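Local coordinates for protein catalase (Exiguobacterium oxidotolerans, PDB 2J2M) that breaks down hydrogen peroxide to water and oxygen as a haem-containing catalase assembled from four chains, at residues F261-D266 with I289-V294. Residues are numbered along the deposited sequence; the frame is centred on the assembly and turned at random.
Sequences FVQVLD and IPFQHV
Strands 257-265 and 292-302, antiparallel neighbours in the catalase beta-barrel, begin to separate here. V262 and Q292 form the hydrogen-bonded pair, V262 N to Q292 O (2.9 Å) and Q292 N to V262 O, both bent to 144°, donor above the carbonyl plane. Beside them F261 and H293 make a non-hydrogen-bonded pair; the H293 ring turns its edge to a face of F261, H293 CD2 lying 3.7 Å from F261 CZ, while H293 NE2 hydrogen-bonds D259 OD2. F291 completes the aromatic cluster, its CB against F261 CD1. Packing is also close at Q263, its amide alongside the F291 ring, planes 66° apart; NE2 meets an in-plane lone pair of I289 O (2.6 Å, 169°) and also W284 O, and OE1 accepts a hydrogen bond from R216 NH1. An alanine here removes the amide tying I289 O, W284 O and R216 together and would probably loosen residues 289-291. The looser side is at V264, Q292 and exposed P290, whose ring turns away: one water between the segments accepts from Q292 NE2 (also held by Y75), donates to P290 O and weakly accepts from V264 N. Backbone pairing thus yields to side-chain and water bridges that satisfy the I289 and P290 carbonyls where the segments diverge.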
ATOM      1  N   PHE A 261     -38.403  -5.617  11.169  1.00 11.84           N
ATOM      2  CA  PHE A 261     -39.154  -6.783  11.531  1.00 11.24           C
ATOM      3  C   PHE A 261     -38.223  -8.003  11.472  1.00 11.03           C
ATOM      4  O   PHE A 261     -37.160  -7.987  10.814  1.00  9.77           O
ATOM      5  CB  PHE A 261     -40.334  -7.008  10.576  1.00 11.73           C
ATOM      6  CG  PHE A 261     -41.405  -5.939  10.620  1.00 12.21           C
ATOM      7  CD1 PHE A 261     -42.601  -6.170  11.289  1.00 12.21           C
ATOM      8  CD2 PHE A 261     -41.237  -4.721   9.940  1.00 13.19           C
ATOM      9  CE1 PHE A 261     -43.613  -5.208  11.318  1.00 12.91           C
ATOM     10  CE2 PHE A 261     -42.236  -3.730   9.966  1.00 11.81           C
ATOM     11  CZ  PHE A 261     -43.426  -3.976  10.655  1.00 13.27           C
ATOM     12  N   VAL A 262     -38.651  -9.065  12.158  1.00 10.44           N
ATOM     13  CA  VAL A 262     -37.880 -10.272  12.270  1.00  9.79           C
ATOM     14  C   VAL A 262     -38.762 -11.461  11.922  1.00  9.48           C
ATOM     15  O   VAL A 262     -39.897 -11.541  12.363  1.00 10.05           O
ATOM     16  CB  VAL A 262     -37.215 -10.401  13.692  1.00  9.49           C
ATOM     17  CG1 VAL A 262     -38.254 -10.598  14.798  1.00  9.21           C
ATOM     18  CG2 VAL A 262     -36.192 -11.531  13.725  1.00  9.41           C
ATOM     19  N   GLN A 263     -38.237 -12.364  11.106  1.00  9.74           N
ATOM     20  CA  GLN A 263     -38.862 -13.669  10.868  1.00  9.49           C
ATOM     21  C   GLN A 263     -38.080 -14.767  11.579  1.00  9.72           C
ATOM     22  O   GLN A 263     -36.849 -14.831  11.500  1.00  9.12           O
ATOM     23  CB  GLN A 263     -38.961 -13.970   9.372  1.00  9.36           C
ATOM     24  CG  GLN A 263     -40.008 -13.138   8.647  1.00  8.67           C
ATOM     25  CD  GLN A 263     -39.897 -13.302   7.160  1.00 10.13           C
ATOM     26  OE1 GLN A 263     -38.913 -12.891   6.558  1.00  9.24           O
ATOM     27  NE2 GLN A 263     -40.894 -13.928   6.554  1.00 11.22           N
ATOM     28  N   VAL A 264     -38.829 -15.626  12.268  1.00 10.50           N
ATOM     29  CA  VAL A 264     -38.276 -16.656  13.136  1.00 10.68           C
ATOM     30  C   VAL A 264     -38.724 -18.061  12.718  1.00 10.88           C
ATOM     31  O   VAL A 264     -39.913 -18.365  12.594  1.00 10.18           O
ATOM     32  CB  VAL A 264     -38.641 -16.393  14.616  1.00 11.03           C
ATOM     33  CG1 VAL A 264     -38.017 -17.443  15.515  1.00  9.64           C
ATOM     34  CG2 VAL A 264     -38.181 -14.991  15.041  1.00 10.77           C
ATOM     35  N   LEU A 265     -37.723 -18.903  12.515  1.00 11.31           N
ATOM     36  CA  LEU A 265     -37.890 -20.252  12.047  1.00 12.10           C
ATOM     37  C   LEU A 265     -37.100 -21.165  12.961  1.00 12.28           C
ATOM     38  O   LEU A 265     -35.873 -21.057  13.047  1.00 12.09           O
ATOM     39  CB  LEU A 265     -37.354 -20.387  10.615  1.00 11.52           C
ATOM     40  CG  LEU A 265     -37.317 -21.820  10.055  1.00 12.84           C
ATOM     41  CD1 LEU A 265     -38.732 -22.424   9.842  1.00  9.62           C
ATOM     42  CD2 LEU A 265     -36.508 -21.853   8.769  1.00 12.84           C
ATOM     43  N   ASP A 266     -37.806 -22.065  13.636  1.00 12.72           N
ATOM     44  CA  ASP A 266     -37.173 -22.971  14.578  1.00 13.13           C
ATOM     45  C   ASP A 266     -36.303 -23.977  13.813  1.00 13.51           C
ATOM     46  O   ASP A 266     -36.720 -24.513  12.771  1.00 14.26           O
ATOM     47  CB  ASP A 266     -38.223 -23.662  15.408  1.00 12.79           C
ATOM     48  CG  ASP A 266     -37.635 -24.504  16.476  1.00 16.39           C
ATOM     49  OD1 ASP A 266     -37.630 -24.064  17.655  1.00 20.37           O
ATOM     50  OD2 ASP A 266     -37.134 -25.607  16.149  1.00 20.15           O
ATOM     51  N   ILE A 289     -44.113 -17.229   6.996  1.00 17.18           N
ATOM     52  CA  ILE A 289     -43.464 -16.861   8.249  1.00 17.39           C
ATOM     53  C   ILE A 289     -43.655 -15.361   8.583  1.00 17.36           C
ATOM     54  O   ILE A 289     -43.064 -14.485   7.936  1.00 16.86           O
ATOM     55  CB  ILE A 289     -41.953 -17.267   8.286  1.00 17.72           C
ATOM     56  CG1 ILE A 289     -41.802 -18.790   8.216  1.00 18.27           C
ATOM     57  CG2 ILE A 289     -41.274 -16.749   9.573  1.00 17.02           C
ATOM     58  CD1 ILE A 289     -40.409 -19.244   7.985  1.00 19.20           C
ATOM     59  N   PRO A 290     -44.448 -15.072   9.637  1.00 17.02           N
ATOM     60  CA  PRO A 290     -44.857 -13.696   9.956  1.00 16.48           C
ATOM     61  C   PRO A 290     -43.667 -12.771  10.276  1.00 15.89           C
ATOM     62  O   PRO A 290     -42.629 -13.234  10.772  1.00 15.84           O
ATOM     63  CB  PRO A 290     -45.749 -13.861  11.202  1.00 16.66           C
ATOM     64  CG  PRO A 290     -46.098 -15.325  11.268  1.00 17.10           C
ATOM     65  CD  PRO A 290     -44.963 -16.060  10.610  1.00 16.69           C
ATOM     66  N   PHE A 291     -43.830 -11.484   9.976  1.00 14.94           N
ATOM     67  CA  PHE A 291     -42.899 -10.442  10.408  1.00 14.50           C
ATOM     68  C   PHE A 291     -43.258 -10.083  11.859  1.00 13.76           C
ATOM     69  O   PHE A 291     -44.427  -9.978  12.209  1.00 13.61           O
ATOM     70  CB  PHE A 291     -43.049  -9.175   9.535  1.00 14.67           C
ATOM     71  CG  PHE A 291     -42.530  -9.299   8.097  1.00 15.63           C
ATOM     72  CD1 PHE A 291     -42.248 -10.541   7.503  1.00 16.57           C
ATOM     73  CD2 PHE A 291     -42.382  -8.152   7.315  1.00 15.35           C
ATOM     74  CE1 PHE A 291     -41.798 -10.630   6.154  1.00 16.16           C
ATOM     75  CE2 PHE A 291     -41.944  -8.231   5.976  1.00 16.84           C
ATOM     76  CZ  PHE A 291     -41.649  -9.479   5.395  1.00 15.26           C
ATOM     77  N   GLN A 292     -42.267  -9.919  12.717  1.00 13.31           N
ATOM     78  CA  GLN A 292     -42.547  -9.453  14.073  1.00 12.63           C
ATOM     79  C   GLN A 292     -41.767  -8.172  14.284  1.00 12.38           C
ATOM     80  O   GLN A 292     -40.548  -8.155  14.118  1.00 12.50           O
ATOM     81  CB  GLN A 292     -42.172 -10.505  15.119  1.00 12.08           C
ATOM     82  CG  GLN A 292     -42.761 -11.886  14.871  1.00 12.73           C
ATOM     83  CD  GLN A 292     -42.444 -12.840  15.982  1.00 13.49           C
ATOM     84  OE1 GLN A 292     -42.634 -12.525  17.162  1.00 15.86           O
ATOM     85  NE2 GLN A 292     -41.925 -14.005  15.627  1.00 13.54           N
ATOM     86  N   HIS A 293     -42.478  -7.108  14.646  1.00 12.55           N
ATOM     87  CA  HIS A 293     -41.894  -5.775  14.807  1.00 13.06           C
ATOM     88  C   HIS A 293     -40.815  -5.750  15.870  1.00 12.42           C
ATOM     89  O   HIS A 293     -41.008  -6.294  16.950  1.00 13.36           O
ATOM     90  CB  HIS A 293     -42.986  -4.760  15.158  1.00 13.66           C
ATOM     91  CG  HIS A 293     -42.567  -3.337  14.977  1.00 15.43           C
ATOM     92  ND1 HIS A 293     -42.511  -2.442  16.020  1.00 17.87           N
ATOM     93  CD2 HIS A 293     -42.158  -2.658  13.879  1.00 18.25           C
ATOM     94  CE1 HIS A 293     -42.106  -1.268  15.570  1.00 18.57           C
ATOM     95  NE2 HIS A 293     -41.886  -1.370  14.274  1.00 17.49           N
ATOM     96  N   VAL A 294     -39.678  -5.141  15.549  1.00 11.56           N
ATOM     97  CA  VAL A 294     -38.557  -4.989  16.496  1.00 11.06           C
ATOM     98  C   VAL A 294     -38.431  -3.515  16.943  1.00 11.18           C
ATOM     99  O   VAL A 294     -38.366  -3.194  18.135  1.00 10.80           O
ATOM    100  CB  VAL A 294     -37.200  -5.442  15.859  1.00 10.69           C
ATOM    101  CG1 VAL A 294     -36.010  -5.088  16.769  1.00 11.07           C
ATOM    102  CG2 VAL A 294     -37.201  -6.921  15.518  1.00  9.57           C
TER
HETATM  103  O   HOH W   1     -41.976 -14.761  12.817  1.00 19.43           O